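Side-chain contacts in flavin-dependent thymidylate synthase (Thermus thermophilus, PDB 6J61), which probably catalyses the reductive methylation of dUMP to dTMP with methylenetetrahydrofolate as methyl donor, NADPH and FADH2 as reductants, and FAD as bound cofactor: residues N176-L181 with A213-H218; L183-E188 with Q195-I200. One frame throughout, in Å; residues are numbered along the deposited sequence.

Contact 1 of 2, residues N176-L181 with A213-H218; sequences NLFHFL and AAFEEH. With FAD (flavin-adenine dinucleotide), chain E.
Phe-178 and Phe-215 form a buried aromatic contact between helix 174-184 and helix 209-220, close to the centre of the chain. Across 176-181 and 213-218 the nearest CA atoms are those of Phe-178 and Phe-215, 7.4 Å apart, and both CA-CB bonds point at the opposite helix. The rings make an offset stack, with centroids separated by 4.2 Å and planes only 11° from parallel. Because the side chains run past each other in opposite directions, rim lies over rim: Phe-178 CD1 sits above Phe-215 CG at 3.3 Å. In return, the root of Phe-215 covers Phe-178, its CB lying 3.8 Å from the centroid of the Phe-178 ring in a CH-pi contact. With CG anti to the backbone N (chi1 180°), the Phe-215 ring reaches far enough that CZ comes within 3.3 Å of the backbone O of Phe-178. Leu-181, one turn further along, adds a looser contact, its CB meeting Phe-215 CZ obliquely at 4.3 Å. Trp-212 packs against Phe-178 and Leu-181, while Met-53 of helix 42-54 covers Phe-215. No hydrogen bond crosses between the segments, whose side chains meet by carbon alone. Asn-176, near the start of helix 174-184, and His-179, one turn on, face the cofactors. Asn-176 ND2 donates to the adenine N3A of FAD at 3.0 Å, bent to 137° at the hydrogen, and also bonds Asp-173. The modelled 2.4 Å between Asn-176 OD1 and ribose O2B of FAD is too short to be trusted in detail. His-179 NE2 binds a phosphate oxygen of another FAD. This helix, packed against the core while its polar residues serve cofactors, is thus part of the ThyX site, where three monomers hold each FAD.

Contact 2 of 2, residues L183-E188 with Q195-I200; sequences LRLAPE and QYARAI. With PO4 (phosphate ion), chain F.
Arg-184 and Ala-197 bring the backbones together, 5.9 Å between their CA atoms, where the last residues of helix 174-184 pass into a turn beside helix 191-207. At this closeness the methyl of Ala-197 takes most of the contact, and two side chains share it. Arg-184 CB meets Ala-197 CB at 3.7 Å, and Leu-185 CD1 meets the same methyl at 3.6 Å. That one branch of Leu-185 also reaches the next residue, lying 3.9 Å from CG of Arg-198, so the leucine rests across Ala-197 and the base of the arginine. Further out, Arg-198 turns back over its own helix, where its NE donates to Gln-195 OE1 at 3.1 Å from a position 31° out of the amide carbonyl plane; a second, weak bond from NH2 reaches the same oxygen. Arg-184 behaves differently beyond CB. A bend at chi2 (-59°) swings its chain away from helix 191-207, after which it runs nearly straight to the guanidinium. There NE is bonded to His-83, the side chain also touches Gln-79, and NH1 points along the plane of the group to phosphate O1, 3.5 Å away. That bond is weak despite its straight 169° geometry, and the ion probably came from the crystallisation liquor. The side chains thus meet across the segments by aliphatic carbon, with no hydrogen bond, while the guanidinium of Arg-184, predicted to activate dUMP by ionising its N3, probably faces the dUMP site, with the bond from NE to His-83 helping to fix its orientation.

Overall arrangement
Both contacts draw on helix 174-184, contact 1 near its start and middle and contact 2 at its end, and their partner helices, 209-220 and 191-207, follow each other in the chain. The two sites touch directly: Leu-181 CD2 lies 3.4 Å from Ala-197 O, and Ile-200 packs against Leu-177, Phe-180 and Leu-181. Contact 1 is wholly buried and built on aromatic stacking, whereas contact 2 is partly buried, made of small aliphatic groups, and edged by an exposed arginine. Neither has a hydrogen bond across its segments. Their polar ends instead serve ligands, FAD adenine and phosphate in contact 1 and, probably, dUMP in contact 2.

Contact 1 of 2, residues N176-L181 with A213-H218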
loop_
_atom_site.group_PDB
_atom_site.type_symbol
_atom_site.label_atom_id
_atom_site.label_comp_id
_atom_site.label_asym_id
_atom_site.label_seq_id
_atom_site.Cartn_x
_atom_site.Cartn_y
_atom_site.Cartn_z
ATOM N N ASN A 176 -11.725 -2.173 -0.114
ATOM C CA ASN A 176 -11.037 -2.481 1.131
ATOM C C ASN A 176 -11.951 -2.418 2.347
ATOM O O ASN A 176 -11.661 -3.009 3.390
ATOM C CB ASN A 176 -9.836 -1.549 1.303
ATOM C CG ASN A 176 -8.690 -1.935 0.393
ATOM O OD1 ASN A 176 -8.092 -2.986 0.568
ATOM N ND2 ASN A 176 -8.397 -1.102 -0.599
ATOM N N LEU A 177 -13.061 -1.706 2.220
ATOM C CA LEU A 177 -13.990 -1.623 3.325
ATOM C C LEU A 177 -14.727 -2.957 3.374
ATOM O O LEU A 177 -15.024 -3.459 4.446
ATOM C CB LEU A 177 -14.955 -0.448 3.118
ATOM C CG LEU A 177 -15.996 -0.146 4.202
ATOM C CD1 LEU A 177 -15.329 -0.037 5.566
ATOM C CD2 LEU A 177 -16.725 1.138 3.851
ATOM N N PHE A 178 -15.013 -3.539 2.213
ATOM C CA PHE A 178 -15.690 -4.840 2.174
ATOM C C PHE A 178 -14.783 -5.889 2.811
ATOM O O PHE A 178 -15.242 -6.785 3.530
ATOM C CB PHE A 178 -16.002 -5.264 0.733
ATOM C CG PHE A 178 -17.268 -4.667 0.175
ATOM C CD1 PHE A 178 -18.395 -4.534 0.963
ATOM C CD2 PHE A 178 -17.338 -4.279 -1.161
ATOM C CE1 PHE A 178 -19.581 -4.021 0.433
ATOM C CE2 PHE A 178 -18.516 -3.770 -1.699
ATOM C CZ PHE A 178 -19.641 -3.642 -0.899
ATOM N N HIS A 179 -13.491 -5.773 2.523
ATOM C CA HIS A 179 -12.491 -6.668 3.076
ATOM C C HIS A 179 -12.578 -6.570 4.605
ATOM O O HIS A 179 -12.661 -7.577 5.309
ATOM C CB HIS A 179 -11.105 -6.235 2.600
ATOM C CG HIS A 179 -9.993 -7.114 3.079
ATOM N ND1 HIS A 179 -9.788 -8.388 2.594
ATOM C CD2 HIS A 179 -9.009 -6.894 3.983
ATOM C CE1 HIS A 179 -8.725 -8.913 3.178
ATOM N NE2 HIS A 179 -8.233 -8.028 4.025
ATOM N N PHE A 180 -12.569 -5.338 5.100
ATOM C CA PHE A 180 -12.649 -5.046 6.531
ATOM C C PHE A 180 -13.881 -5.692 7.160
ATOM O O PHE A 180 -13.815 -6.305 8.232
ATOM C CB PHE A 180 -12.704 -3.524 6.739
ATOM C CG PHE A 180 -12.968 -3.110 8.158
ATOM C CD1 PHE A 180 -11.982 -3.219 9.123
ATOM C CD2 PHE A 180 -14.209 -2.625 8.528
ATOM C CE1 PHE A 180 -12.226 -2.851 10.435
ATOM C CE2 PHE A 180 -14.459 -2.257 9.837
ATOM C CZ PHE A 180 -13.462 -2.370 10.793
ATOM N N LEU A 181 -15.009 -5.538 6.485
ATOM C CA LEU A 181 -16.263 -6.079 6.962
ATOM C C LEU A 181 -16.273 -7.598 6.994
ATOM O O LEU A 181 -16.765 -8.188 7.948
ATOM C CB LEU A 181 -17.393 -5.556 6.094
ATOM C CG LEU A 181 -17.631 -4.054 6.238
ATOM C CD1 LEU A 181 -18.707 -3.598 5.245
ATOM C CD2 LEU A 181 -18.056 -3.757 7.658
ATOM N N ALA A 213 -25.492 -5.713 -2.229
ATOM C CA ALA A 213 -26.240 -6.916 -2.556
ATOM C C ALA A 213 -25.253 -7.971 -3.030
ATOM O O ALA A 213 -25.292 -9.113 -2.583
ATOM C CB ALA A 213 -27.267 -6.635 -3.637
ATOM N N ALA A 214 -24.362 -7.578 -3.922
ATOM C CA ALA A 214 -23.369 -8.496 -4.446
ATOM C C ALA A 214 -22.465 -8.999 -3.320
ATOM O O ALA A 214 -22.190 -10.200 -3.210
ATOM C CB ALA A 214 -22.529 -7.796 -5.526
ATOM N N PHE A 215 -21.994 -8.074 -2.493
ATOM C CA PHE A 215 -21.121 -8.434 -1.385
ATOM C C PHE A 215 -21.796 -9.452 -0.463
ATOM O O PHE A 215 -21.202 -10.450 -0.079
ATOM C CB PHE A 215 -20.736 -7.183 -0.582
ATOM C CG PHE A 215 -19.843 -7.468 0.580
ATOM C CD1 PHE A 215 -18.519 -7.859 0.376
ATOM C CD2 PHE A 215 -20.332 -7.407 1.883
ATOM C CE1 PHE A 215 -17.692 -8.197 1.457
ATOM C CE2 PHE A 215 -19.507 -7.744 2.977
ATOM C CZ PHE A 215 -18.192 -8.141 2.759
ATOM N N GLU A 216 -23.044 -9.195 -0.110
ATOM C CA GLU A 216 -23.778 -10.087 0.774
ATOM C C GLU A 216 -23.896 -11.497 0.179
ATOM O O GLU A 216 -23.496 -12.484 0.795
ATOM C CB GLU A 216 -25.162 -9.494 1.034
ATOM C CG GLU A 216 -26.008 -10.273 1.996
ATOM C CD GLU A 216 -27.278 -9.530 2.368
ATOM O OE1 GLU A 216 -28.063 -9.162 1.460
ATOM O OE2 GLU A 216 -27.487 -9.313 3.576
ATOM N N GLU A 217 -24.428 -11.567 -1.036
ATOM C CA GLU A 217 -24.628 -12.818 -1.747
ATOM C C GLU A 217 -23.354 -13.640 -1.986
ATOM O O GLU A 217 -23.297 -14.813 -1.623
ATOM C CB GLU A 217 -25.325 -12.511 -3.082
ATOM C CG GLU A 217 -25.555 -13.695 -4.021
ATOM C CD GLU A 217 -26.267 -14.862 -3.364
ATOM O OE1 GLU A 217 -27.277 -14.655 -2.655
ATOM O OE2 GLU A 217 -25.813 -16.001 -3.576
ATOM N N HIS A 218 -22.336 -13.015 -2.575
ATOM C CA HIS A 218 -21.087 -13.694 -2.906
ATOM C C HIS A 218 -20.008 -13.851 -1.834
ATOM O O HIS A 218 -19.260 -14.828 -1.861
ATOM C CB HIS A 218 -20.463 -13.026 -4.123
ATOM C CG HIS A 218 -21.309 -13.111 -5.352
ATOM N ND1 HIS A 218 -21.447 -14.272 -6.083
ATOM C CD2 HIS A 218 -22.099 -12.190 -5.954
ATOM C CE1 HIS A 218 -22.285 -14.061 -7.082
ATOM N NE2 HIS A 218 -22.696 -12.807 -7.027
HETATM P PA FAD E . -2.675 -5.716 -5.637
HETATM O O1A FAD E . -2.483 -4.584 -6.577
HETATM O O2A FAD E . -1.245 -6.425 -5.360
HETATM O O5B FAD E . -3.269 -5.139 -4.270
HETATM C C5B FAD E . -3.642 -6.227 -3.427
HETATM C C4B FAD E . -4.576 -5.687 -2.345
HETATM O O4B FAD E . -3.889 -4.674 -1.566
HETATM C C3B FAD E . -5.793 -5.022 -2.962
HETATM O O3B FAD E . -6.872 -5.932 -3.167
HETATM C C2B FAD E . -6.120 -3.918 -1.969
HETATM O O2B FAD E . -6.952 -4.434 -0.927
HETATM C C1B FAD E . -4.720 -3.476 -1.459
HETATM N N9A FAD E . -4.126 -2.353 -2.246
HETATM C C8A FAD E . -2.957 -2.384 -2.969
HETATM N N7A FAD E . -2.726 -1.236 -3.526
HETATM C C5A FAD E . -3.717 -0.378 -3.208
HETATM C C6A FAD E . -4.001 0.982 -3.511
HETATM N N6A FAD E . -3.137 1.710 -4.314
HETATM N N1A FAD E . -5.132 1.548 -3.002
HETATM C C2A FAD E . -5.978 0.852 -2.223
HETATM N N3A FAD E . -5.745 -0.431 -1.915
HETATM C C4A FAD E . -4.640 -1.079 -2.379
HETATM N N1 FAD E . -7.946 -3.913 -14.533
HETATM C C2 FAD E . -8.164 -2.889 -15.369
HETATM O O2 FAD E . -7.485 -1.876 -15.238
HETATM N N3 FAD E . -9.102 -2.924 -16.354
HETATM C C4 FAD E . -9.906 -4.025 -16.561
HETATM O O4 FAD E . -10.741 -4.038 -17.449
HETATM C C4X FAD E . -9.713 -5.197 -15.654
HETATM N N5 FAD E . -10.428 -6.315 -15.746
HETATM C C5X FAD E . -10.233 -7.368 -14.906
HETATM C C6 FAD E . -11.034 -8.553 -15.044
HETATM C C7 FAD E . -10.845 -9.639 -14.193
HETATM C C7M FAD E . -11.715 -10.864 -14.381
HETATM C C8 FAD E . -9.844 -9.592 -13.164
HETATM C C8M FAD E . -9.627 -10.767 -12.232
HETATM C C9 FAD E . -9.042 -8.446 -13.006
HETATM C C9A FAD E . -9.216 -7.310 -13.866
HETATM N N10 FAD E . -8.423 -6.124 -13.735
HETATM C C10 FAD E . -8.650 -5.060 -14.605
HETATM C "C1'" FAD E . -7.365 -5.990 -12.717
HETATM C "C2'" FAD E . -7.899 -5.585 -11.334
HETATM O "O2'" FAD E . -8.792 -4.474 -11.446
HETATM C "C3'" FAD E . -6.704 -5.243 -10.402
HETATM O "O3'" FAD E . -6.020 -4.067 -10.861
HETATM C "C4'" FAD E . -5.694 -6.419 -10.324
HETATM O "O4'" FAD E . -6.382 -7.684 -10.361
HETATM C "C5'" FAD E . -4.899 -6.326 -9.030
HETATM O "O5'" FAD E . -5.702 -6.866 -7.981
HETATM P P FAD E . -5.200 -6.274 -6.587
HETATM O O1P FAD E . -5.245 -4.787 -6.633
HETATM O O2P FAD E . -6.180 -6.822 -5.445
HETATM O O3P FAD E . -3.682 -6.841 -6.291
#

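Contact 2 of 2, residues L183-E188 with Q195-I200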
loop_
_atom_site.group_PDB
_atom_site.type_symbol
_atom_site.label_atom_id
_atom_site.label_comp_id
_atom_site.label_asym_id
_atom_site.label_seq_id
_atom_site.Cartn_x
_atom_site.Cartn_y
_atom_site.Cartn_z
ATOM N N LEU A 183 -13.801 -9.560 7.434
ATOM C CA LEU A 183 -12.979 -10.003 8.554
ATOM C C LEU A 183 -13.535 -9.639 9.927
ATOM O O LEU A 183 -13.536 -10.463 10.834
ATOM C CB LEU A 183 -11.566 -9.439 8.429
ATOM C CG LEU A 183 -10.705 -10.083 7.342
ATOM C CD1 LEU A 183 -9.453 -9.243 7.110
ATOM C CD2 LEU A 183 -10.356 -11.511 7.751
ATOM N N ARG A 184 -14.014 -8.412 10.082
ATOM C CA ARG A 184 -14.528 -7.977 11.368
ATOM C C ARG A 184 -15.971 -8.360 11.639
ATOM O O ARG A 184 -16.468 -8.210 12.761
ATOM C CB ARG A 184 -14.337 -6.476 11.500
ATOM C CG ARG A 184 -12.895 -6.082 11.320
ATOM C CD ARG A 184 -11.998 -6.773 12.338
ATOM N NE ARG A 184 -10.596 -6.531 12.031
ATOM C CZ ARG A 184 -9.579 -6.968 12.761
ATOM N NH1 ARG A 184 -9.802 -7.673 13.855
ATOM N NH2 ARG A 184 -8.335 -6.709 12.383
ATOM N N LEU A 185 -16.652 -8.848 10.614
ATOM C CA LEU A 185 -18.027 -9.291 10.778
ATOM C C LEU A 185 -17.975 -10.790 11.116
ATOM O O LEU A 185 -18.905 -11.346 11.687
ATOM C CB LEU A 185 -18.810 -9.039 9.487
ATOM C CG LEU A 185 -20.100 -8.214 9.558
ATOM C CD1 LEU A 185 -20.098 -7.290 10.761
ATOM C CD2 LEU A 185 -20.257 -7.419 8.266
ATOM N N ALA A 186 -16.863 -11.435 10.776
ATOM C CA ALA A 186 -16.690 -12.851 11.053
ATOM C C ALA A 186 -16.784 -13.082 12.547
ATOM O O ALA A 186 -16.386 -12.230 13.341
ATOM C CB ALA A 186 -15.340 -13.323 10.548
ATOM N N PRO A 187 -17.312 -14.246 12.952
ATOM C CA PRO A 187 -17.446 -14.564 14.381
ATOM C C PRO A 187 -16.127 -14.765 15.118
ATOM O O PRO A 187 -16.113 -14.894 16.335
ATOM C CB PRO A 187 -18.334 -15.816 14.387
ATOM C CG PRO A 187 -18.057 -16.453 13.053
ATOM C CD PRO A 187 -17.973 -15.266 12.115
ATOM N N GLU A 188 -15.019 -14.772 14.386
ATOM C CA GLU A 188 -13.711 -14.938 15.005
ATOM C C GLU A 188 -13.163 -13.590 15.498
ATOM O O GLU A 188 -12.246 -13.539 16.323
ATOM C CB GLU A 188 -12.718 -15.543 14.013
ATOM C CG GLU A 188 -13.097 -16.893 13.464
ATOM C CD GLU A 188 -14.218 -16.821 12.449
ATOM O OE1 GLU A 188 -15.381 -16.603 12.843
ATOM O OE2 GLU A 188 -13.931 -16.977 11.244
ATOM N N GLN A 195 -19.258 -5.342 16.513
ATOM C CA GLN A 195 -20.353 -4.389 16.635
ATOM C C GLN A 195 -20.064 -3.145 15.817
ATOM O O GLN A 195 -20.961 -2.596 15.191
ATOM C CB GLN A 195 -20.594 -4.016 18.109
ATOM C CG GLN A 195 -20.810 -5.214 19.040
ATOM C CD GLN A 195 -21.574 -6.360 18.370
ATOM O OE1 GLN A 195 -22.692 -6.180 17.887
ATOM N NE2 GLN A 195 -20.957 -7.542 18.331
ATOM N N TYR A 196 -18.815 -2.699 15.811
ATOM C CA TYR A 196 -18.462 -1.523 15.022
ATOM C C TYR A 196 -18.592 -1.843 13.539
ATOM O O TYR A 196 -19.019 -1.012 12.749
ATOM C CB TYR A 196 -17.031 -1.061 15.338
ATOM C CG TYR A 196 -16.949 -0.163 16.544
ATOM C CD1 TYR A 196 -17.200 1.211 16.432
ATOM C CD2 TYR A 196 -16.659 -0.685 17.809
ATOM C CE1 TYR A 196 -17.166 2.045 17.558
ATOM C CE2 TYR A 196 -16.618 0.134 18.932
ATOM C CZ TYR A 196 -16.877 1.494 18.799
ATOM O OH TYR A 196 -16.883 2.292 19.915
ATOM N N ALA A 197 -18.220 -3.057 13.160
ATOM C CA ALA A 197 -18.322 -3.464 11.764
ATOM C C ALA A 197 -19.805 -3.537 11.354
ATOM O O ALA A 197 -20.162 -3.240 10.212
ATOM C CB ALA A 197 -17.620 -4.823 11.563
ATOM N N ARG A 198 -20.668 -3.927 12.292
ATOM C CA ARG A 198 -22.100 -4.013 12.010
ATOM C C ARG A 198 -22.630 -2.609 11.699
ATOM O O ARG A 198 -23.369 -2.396 10.732
ATOM C CB ARG A 198 -22.866 -4.603 13.204
ATOM C CG ARG A 198 -22.608 -6.084 13.471
ATOM C CD ARG A 198 -23.874 -6.755 14.021
ATOM N NE ARG A 198 -23.657 -7.472 15.284
ATOM C CZ ARG A 198 -23.255 -8.740 15.387
ATOM N NH1 ARG A 198 -23.020 -9.465 14.295
ATOM N NH2 ARG A 198 -23.089 -9.288 16.591
ATOM N N ALA A 199 -22.240 -1.653 12.529
ATOM C CA ALA A 199 -22.652 -0.277 12.336
ATOM C C ALA A 199 -22.269 0.177 10.926
ATOM O O ALA A 199 -23.093 0.697 10.171
ATOM C CB ALA A 199 -21.975 0.603 13.371
ATOM N N ILE A 200 -21.009 -0.030 10.576
ATOM C CA ILE A 200 -20.524 0.371 9.273
ATOM C C ILE A 200 -21.278 -0.336 8.158
ATOM O O ILE A 200 -21.682 0.289 7.174
ATOM C CB ILE A 200 -19.011 0.093 9.154
ATOM C CG1 ILE A 200 -18.268 1.025 10.108
ATOM C CG2 ILE A 200 -18.536 0.279 7.714
ATOM C CD1 ILE A 200 -16.781 0.891 10.051
HETATM P P PO4 F . -6.055 -8.567 16.026
HETATM O O1 PO4 F . -7.472 -9.023 16.012
HETATM O O2 PO4 F . -5.213 -9.590 16.698
HETATM O O3 PO4 F . -5.957 -7.280 16.758
HETATM O O4 PO4 F . -5.580 -8.376 14.636
#